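Long-range contacts in plasmodesmata-located protein 8 (Arabidopsis thaliana, PDB 6GRF), which probably modulates cell-to-cell trafficking through plasmodesmata, and binds ACBP6 at the plasma membrane and a movement protein of grapevine fanleaf virus: residues S151-Y156 / D178-L183; A184-K189 / A200-A205. All coordinates share one frame; numbering follows the deposited sequence.

How the contacts relate
Following the chain from its N terminus, the second DUF26 domain comes out of helix 136-149 into the loop that holds 151-156, runs through the hairpin of strands 156-161 and 164-170, and enters helix 176-193. Contact 1 closes this excursion by laying the loop against the first turns of that helix. Contact 2 opens only afterwards: the next turns of the same helix pack on strand 199-204, closing the shorter helix-to-strand connection. The two are therefore in series, neither nested nor crossed. Helix 176-193 serves both, and they meet where Cys182 O packs on Leu204 CD1, 3.5 Å away. Together they join helix 176-193 to the loop that follows helix 136-149 and to strand 199-204 of the sheet.

Contact 1 (S151-Y156 / D178-L183); sequences STQLGY and DCTACL
Cys179 meets the loop 151-156 through the loop's carbonyl oxygens: the cysteine CB lies 3.3 Å from Gln153 O. Its SG touches the same oxygen and is 3.7 Å from Thr152 O. SG is anti to the backbone N (chi1 171°), which places it beside these two carbonyls, and it is also the end of a disulfide to Cys170, at the close of strand 164-170. The next residue, Thr180, faces Thr152 and Gln153. Its OG1 sits 3.4 Å from Thr152 O, near but not hydrogen-bonded to it; the hydroxyl bonds instead to Pro176 O, a turn earlier in the helix. The Gln153 side chain runs alongside that of Thr180, in the same direction, and its CG approaches Thr180 OG1 at 3.9 Å. Leu183 closes the contact with a single methyl. CD1 presses on Thr152 CB at 3.4 Å, tighter than ordinary van der Waals packing, with CG2 of the same threonine at 3.9 Å. Thr152 OG1 turns to the helix behind it and donates to Leu149 O. The join is thus made of sulfur, methyls and carbonyl oxygens fitted together, with Thr180 OG1 bonded within its own helix and Thr152 OG1 bonded back to the helix before the loop. In the second DUF26 domain this places the loop between helix 136-149 and strand 156-161 over the start of helix 176-193, while Gly155 pairs by backbone with Cys170 and Leu183 also rests on Ala168 of strand 164-170.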
ATOM      1  N   SER A 151      12.145  -1.311 -12.071  1.00 37.00           N
ATOM      2  CA  SER A 151      12.347  -0.310 -13.130  1.00 37.49           C
ATOM      3  C   SER A 151      11.233   0.742 -13.082  1.00 36.99           C
ATOM      4  O   SER A 151      11.362   1.826 -13.651  1.00 39.93           O
ATOM      5  CB  SER A 151      12.482  -0.948 -14.529  1.00 37.41           C
ATOM      6  OG  SER A 151      11.260  -1.506 -15.059  1.00 35.71           O
ATOM      7  N   THR A 152      10.145   0.414 -12.388  1.00 34.61           N
ATOM      8  CA  THR A 152       8.985   1.260 -12.290  1.00 33.11           C
ATOM      9  C   THR A 152       9.380   2.622 -11.697  1.00 33.19           C
ATOM     10  O   THR A 152      10.184   2.687 -10.757  1.00 31.64           O
ATOM     11  CB  THR A 152       7.926   0.526 -11.474  1.00 32.16           C
ATOM     12  OG1 THR A 152       7.813  -0.739 -12.129  1.00 33.16           O
ATOM     13  CG2 THR A 152       6.605   1.256 -11.388  1.00 32.03           C
ATOM     14  N   GLN A 153       8.835   3.689 -12.296  1.00 33.03           N
ATOM     15  CA  GLN A 153       9.040   5.092 -11.861  1.00 32.26           C
ATOM     16  C   GLN A 153       7.711   5.714 -11.407  1.00 31.80           C
ATOM     17  O   GLN A 153       7.679   6.500 -10.462  1.00 32.05           O
ATOM     18  CB  GLN A 153       9.668   5.900 -12.997  1.00 32.68           C
ATOM     19  CG  GLN A 153      11.129   5.562 -13.241  1.00 32.93           C
ATOM     20  CD  GLN A 153      11.723   6.299 -14.417  1.00 33.68           C
ATOM     21  OE1 GLN A 153      11.183   7.275 -14.923  1.00 34.19           O
ATOM     22  NE2 GLN A 153      12.860   5.824 -14.875  1.00 34.79           N
ATOM     23  N   LEU A 154       6.623   5.368 -12.099  1.00 31.61           N
ATOM     24  CA  LEU A 154       5.257   5.831 -11.816  1.00 31.45           C
ATOM     25  C   LEU A 154       4.317   4.631 -11.881  1.00 30.44           C
ATOM     26  O   LEU A 154       4.472   3.771 -12.735  1.00 31.67           O
ATOM     27  CB  LEU A 154       4.795   6.831 -12.878  1.00 32.71           C
ATOM     28  CG  LEU A 154       5.646   8.077 -13.064  1.00 34.39           C
ATOM     29  CD1 LEU A 154       5.380   8.701 -14.425  1.00 35.96           C
ATOM     30  CD2 LEU A 154       5.382   9.070 -11.946  1.00 34.38           C
ATOM     31  N   GLY A 155       3.311   4.628 -11.013  1.00 29.37           N
ATOM     32  CA  GLY A 155       2.194   3.706 -11.110  1.00 28.56           C
ATOM     33  C   GLY A 155       2.606   2.275 -10.806  1.00 27.62           C
ATOM     34  O   GLY A 155       3.195   2.007  -9.762  1.00 26.21           O
ATOM     35  N   TYR A 156       2.307   1.365 -11.748  1.00 27.21           N
ATOM     36  CA  TYR A 156       2.393  -0.050 -11.514  1.00 26.39           C
ATOM     37  C   TYR A 156       3.152  -0.683 -12.683  1.00 26.45           C
ATOM     38  O   TYR A 156       3.286  -0.081 -13.756  1.00 25.53           O
ATOM     39  CB  TYR A 156       0.991  -0.651 -11.345  1.00 26.79           C
ATOM     40  CG  TYR A 156       0.237  -0.857 -12.640  1.00 28.26           C
ATOM     41  CD1 TYR A 156      -0.421   0.191 -13.265  1.00 29.26           C
ATOM     42  CD2 TYR A 156       0.208  -2.093 -13.260  1.00 28.11           C
ATOM     43  CE1 TYR A 156      -1.106   0.018 -14.458  1.00 30.35           C
ATOM     44  CE2 TYR A 156      -0.471  -2.284 -14.451  1.00 29.57           C
ATOM     45  CZ  TYR A 156      -1.123  -1.227 -15.058  1.00 30.83           C
ATOM     46  OH  TYR A 156      -1.785  -1.414 -16.235  1.00 32.54           O
ATOM     47  N   ASP A 178      12.231   8.424  -6.004  1.00 32.87           N
ATOM     48  CA  ASP A 178      11.867   7.837  -4.723  1.00 32.26           C
ATOM     49  C   ASP A 178      11.095   6.527  -4.933  1.00 30.18           C
ATOM     50  O   ASP A 178      11.229   5.621  -4.155  1.00 28.90           O
ATOM     51  CB  ASP A 178      11.095   8.828  -3.849  1.00 32.71           C
ATOM     52  CG  ASP A 178      11.961   9.904  -3.207  1.00 34.64           C
ATOM     53  OD1 ASP A 178      13.193   9.687  -3.057  1.00 35.53           O
ATOM     54  OD2 ASP A 178      11.392  10.949  -2.830  1.00 35.48           O
ATOM     55  N   CYS A 179      10.263   6.460  -5.974  1.00 30.46           N
ATOM     56  CA  CYS A 179       9.563   5.237  -6.339  1.00 30.72           C
ATOM     57  C   CYS A 179      10.576   4.126  -6.663  1.00 30.27           C
ATOM     58  O   CYS A 179      10.461   3.026  -6.129  1.00 29.45           O
ATOM     59  CB  CYS A 179       8.607   5.476  -7.502  1.00 31.70           C
ATOM     60  SG  CYS A 179       7.890   3.953  -8.173  1.00 33.01           S
ATOM     61  N   THR A 180      11.595   4.447  -7.475  1.00 30.72           N
ATOM     62  CA  THR A 180      12.658   3.482  -7.847  1.00 31.08           C
ATOM     63  C   THR A 180      13.341   2.932  -6.582  1.00 31.18           C
ATOM     64  O   THR A 180      13.516   1.733  -6.447  1.00 29.55           O
ATOM     65  CB  THR A 180      13.678   4.111  -8.811  1.00 31.98           C
ATOM     66  OG1 THR A 180      12.966   4.516  -9.976  1.00 32.38           O
ATOM     67  CG2 THR A 180      14.802   3.184  -9.222  1.00 32.26           C
ATOM     68  N   ALA A 181      13.719   3.830  -5.660  1.00 32.20           N
ATOM     69  CA  ALA A 181      14.409   3.474  -4.408  1.00 32.49           C
ATOM     70  C   ALA A 181      13.495   2.629  -3.510  1.00 31.92           C
ATOM     71  O   ALA A 181      13.956   1.680  -2.879  1.00 32.30           O
ATOM     72  CB  ALA A 181      14.870   4.734  -3.704  1.00 34.17           C
ATOM     73  N   CYS A 182      12.202   2.973  -3.455  1.00 30.69           N
ATOM     74  CA  CYS A 182      11.258   2.251  -2.638  1.00 30.59           C
ATOM     75  C   CYS A 182      11.130   0.808  -3.154  1.00 29.19           C
ATOM     76  O   CYS A 182      11.183  -0.142  -2.377  1.00 27.70           O
ATOM     77  CB  CYS A 182       9.909   2.963  -2.617  1.00 31.60           C
ATOM     78  SG  CYS A 182       8.741   2.317  -1.388  1.00 34.46           S
ATOM     79  N   LEU A 183      10.959   0.655  -4.470  1.00 27.99           N
ATOM     80  CA  LEU A 183      10.783  -0.680  -5.072  1.00 28.11           C
ATOM     81  C   LEU A 183      12.088  -1.475  -4.974  1.00 28.11           C
ATOM     82  O   LEU A 183      12.044  -2.669  -4.732  1.00 28.30           O
ATOM     83  CB  LEU A 183      10.307  -0.548  -6.522  1.00 27.41           C
ATOM     84  CG  LEU A 183       8.858  -0.096  -6.661  1.00 26.68           C
ATOM     85  CD1 LEU A 183       8.481   0.101  -8.113  1.00 26.71           C
ATOM     86  CD2 LEU A 183       7.926  -1.082  -5.994  1.00 26.53           C
TER

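Contact 2 (A184-K189 / A200-A205); sequences AESVGK and AEVYLA
Helix 184-189 runs over strand 200-204 at an axis distance of 8.2 Å, roughly antiparallel to it but well skewed, at 141°, with the CA atoms of Ser186 and Val202 as the nearest pair. Alternate strand residues do the touching: Val202 and Leu204 point at the helix. Val202 straddles Lys189 CB with both methyls, CG1 at 3.9 Å and CG2 at 4.0 Å. Only CB of the lysine packs closely on the valine; the chain bends at CD (chi2 -67°) and the rest runs off from the strand. Leu204 receives the helix face through CG and CD1. Ser186 OG lies 3.6 Å from CG of Leu204, with CD1 of the same leucine just as near, and CG1 of Val202 flanks the oxygen too. This hydroxyl is buried among carbons without a hydrogen-bond partner, and its chi1 of -95° is about 35° from the nearest staggered position, which may carry a little strain. Glu185 comes to the edge of the patch with its aliphatic part: CG is 3.8 Å from Leu204 CD1, the two side chains crossing at about a right angle. On the reverse of the strand Tyr203 donates a 3.1 Å hydrogen bond from OH to Glu201 OE1, met well above the carboxylate plane, and its ring stacks with Tyr208. The packing is that of a helix laid across an antiparallel sheet in the second DUF26 domain, where strand 199-204 runs between strands 122-127 and 207-213, Val202 also reaches Leu190 of helix 176-193, and Ser186 also touches Cys207.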
ATOM      1  N   ALA A 184      13.230  -0.797  -5.113  1.00 29.07           N
ATOM      2  CA  ALA A 184      14.543  -1.437  -4.931  1.00 30.92           C
ATOM      3  C   ALA A 184      14.608  -2.082  -3.541  1.00 31.41           C
ATOM      4  O   ALA A 184      15.021  -3.215  -3.411  1.00 31.65           O
ATOM      5  CB  ALA A 184      15.673  -0.451  -5.130  1.00 31.80           C
ATOM      6  N   GLU A 185      14.152  -1.360  -2.515  1.00 31.68           N
ATOM      7  CA  GLU A 185      14.127  -1.897  -1.167  1.00 32.96           C
ATOM      8  C   GLU A 185      13.128  -3.064  -1.062  1.00 31.54           C
ATOM      9  O   GLU A 185      13.391  -4.012  -0.355  1.00 31.35           O
ATOM     10  CB  GLU A 185      13.806  -0.784  -0.162  1.00 34.97           C
ATOM     11  CG  GLU A 185      13.779  -1.248   1.290  1.00 37.20           C
ATOM     12  CD  GLU A 185      15.134  -1.595   1.879  1.00 40.07           C
ATOM     13  OE1 GLU A 185      16.150  -1.381   1.185  1.00 42.03           O
ATOM     14  OE2 GLU A 185      15.170  -2.069   3.040  1.00 43.64           O
ATOM     15  N   SER A 186      11.963  -2.963  -1.710  1.00 30.67           N
ATOM     16  CA  SER A 186      10.951  -4.039  -1.703  1.00 31.68           C
ATOM     17  C   SER A 186      11.546  -5.363  -2.189  1.00 32.10           C
ATOM     18  O   SER A 186      11.343  -6.405  -1.593  1.00 32.26           O
ATOM     19  CB  SER A 186       9.792  -3.708  -2.583  1.00 31.54           C
ATOM     20  OG  SER A 186       8.763  -3.120  -1.829  1.00 34.58           O
ATOM     21  N   VAL A 187      12.233  -5.280  -3.321  1.00 32.07           N
ATOM     22  CA  VAL A 187      12.753  -6.430  -4.020  1.00 33.03           C
ATOM     23  C   VAL A 187      13.863  -7.049  -3.171  1.00 33.61           C
ATOM     24  O   VAL A 187      13.918  -8.280  -3.012  1.00 34.30           O
ATOM     25  CB  VAL A 187      13.218  -6.025  -5.431  1.00 33.28           C
ATOM     26  CG1 VAL A 187      14.251  -6.977  -6.023  1.00 34.16           C
ATOM     27  CG2 VAL A 187      12.011  -5.869  -6.345  1.00 33.06           C
ATOM     28  N   GLY A 188      14.733  -6.191  -2.632  1.00 33.63           N
ATOM     29  CA  GLY A 188      15.746  -6.622  -1.684  1.00 34.35           C
ATOM     30  C   GLY A 188      15.124  -7.444  -0.570  1.00 34.71           C
ATOM     31  O   GLY A 188      15.643  -8.480  -0.182  1.00 35.02           O
ATOM     32  N   LYS A 189      13.980  -6.971  -0.070  1.00 34.37           N
ATOM     33  CA  LYS A 189      13.299  -7.594   1.045  1.00 35.31           C
ATOM     34  C   LYS A 189      12.689  -8.932   0.620  1.00 34.06           C
ATOM     35  O   LYS A 189      12.706  -9.873   1.394  1.00 34.71           O
ATOM     36  CB  LYS A 189      12.195  -6.684   1.583  1.00 35.90           C
ATOM     37  CG  LYS A 189      12.679  -5.463   2.341  1.00 37.88           C
ATOM     38  CD  LYS A 189      13.366  -5.800   3.630  1.00 40.70           C
ATOM     39  CE  LYS A 189      13.436  -4.616   4.568  1.00 42.71           C
ATOM     40  NZ  LYS A 189      14.266  -4.948   5.750  1.00 45.88           N
ATOM     41  N   ALA A 200       5.603 -14.603  -2.840  1.00 31.19           N
ATOM     42  CA  ALA A 200       5.760 -13.739  -1.682  1.00 31.57           C
ATOM     43  C   ALA A 200       5.281 -12.321  -1.999  1.00 31.06           C
ATOM     44  O   ALA A 200       5.155 -11.956  -3.148  1.00 30.21           O
ATOM     45  CB  ALA A 200       7.198 -13.734  -1.251  1.00 31.62           C
ATOM     46  N   GLU A 201       5.038 -11.536  -0.943  1.00 32.61           N
ATOM     47  CA  GLU A 201       4.630 -10.136  -1.057  1.00 32.70           C
ATOM     48  C   GLU A 201       5.333  -9.327   0.039  1.00 31.49           C
ATOM     49  O   GLU A 201       5.477  -9.789   1.151  1.00 31.72           O
ATOM     50  CB  GLU A 201       3.104 -10.001  -1.026  1.00 34.94           C
ATOM     51  CG  GLU A 201       2.386 -10.791   0.065  1.00 39.14           C
ATOM     52  CD  GLU A 201       0.857 -10.673   0.053  1.00 42.38           C
ATOM     53  OE1 GLU A 201       0.304 -10.186  -0.975  1.00 45.08           O
ATOM     54  OE2 GLU A 201       0.199 -11.055   1.069  1.00 45.30           O
ATOM     55  N   VAL A 202       5.816  -8.137  -0.328  1.00 30.19           N
ATOM     56  CA  VAL A 202       6.367  -7.181   0.610  1.00 30.28           C
ATOM     57  C   VAL A 202       5.691  -5.819   0.412  1.00 29.55           C
ATOM     58  O   VAL A 202       5.630  -5.280  -0.708  1.00 28.31           O
ATOM     59  CB  VAL A 202       7.892  -7.073   0.461  1.00 30.11           C
ATOM     60  CG1 VAL A 202       8.432  -5.791   1.073  1.00 30.11           C
ATOM     61  CG2 VAL A 202       8.572  -8.286   1.063  1.00 31.64           C
ATOM     62  N   TYR A 203       5.204  -5.260   1.526  1.00 29.51           N
ATOM     63  CA  TYR A 203       4.551  -3.967   1.546  1.00 28.96           C
ATOM     64  C   TYR A 203       5.371  -3.020   2.421  1.00 28.61           C
ATOM     65  O   TYR A 203       5.558  -3.284   3.600  1.00 29.07           O
ATOM     66  CB  TYR A 203       3.129  -4.086   2.083  1.00 29.58           C
ATOM     67  CG  TYR A 203       2.211  -4.912   1.224  1.00 30.46           C
ATOM     68  CD1 TYR A 203       1.380  -4.316   0.295  1.00 30.34           C
ATOM     69  CD2 TYR A 203       2.168  -6.288   1.346  1.00 31.00           C
ATOM     70  CE1 TYR A 203       0.536  -5.067  -0.502  1.00 30.84           C
ATOM     71  CE2 TYR A 203       1.334  -7.055   0.555  1.00 31.80           C
ATOM     72  CZ  TYR A 203       0.523  -6.441  -0.377  1.00 31.40           C
ATOM     73  OH  TYR A 203      -0.307  -7.184  -1.152  1.00 33.31           O
ATOM     74  N   LEU A 204       5.888  -1.957   1.806  1.00 27.58           N
ATOM     75  CA  LEU A 204       6.553  -0.893   2.523  1.00 28.31           C
ATOM     76  C   LEU A 204       5.577   0.274   2.663  1.00 27.95           C
ATOM     77  O   LEU A 204       4.465   0.215   2.166  1.00 27.05           O
ATOM     78  CB  LEU A 204       7.815  -0.484   1.761  1.00 28.09           C
ATOM     79  CG  LEU A 204       8.757  -1.629   1.402  1.00 28.15           C
ATOM     80  CD1 LEU A 204      10.046  -1.085   0.817  1.00 28.13           C
ATOM     81  CD2 LEU A 204       9.041  -2.507   2.613  1.00 28.71           C
ATOM     82  N   ALA A 205       6.014   1.326   3.356  1.00 29.61           N
ATOM     83  CA  ALA A 205       5.165   2.487   3.641  1.00 29.88           C
ATOM     84  C   ALA A 205       4.603   3.104   2.350  1.00 29.27           C
ATOM     85  O   ALA A 205       3.441   3.500   2.335  1.00 29.30           O
ATOM     86  CB  ALA A 205       5.941   3.497   4.449  1.00 31.02           C
TER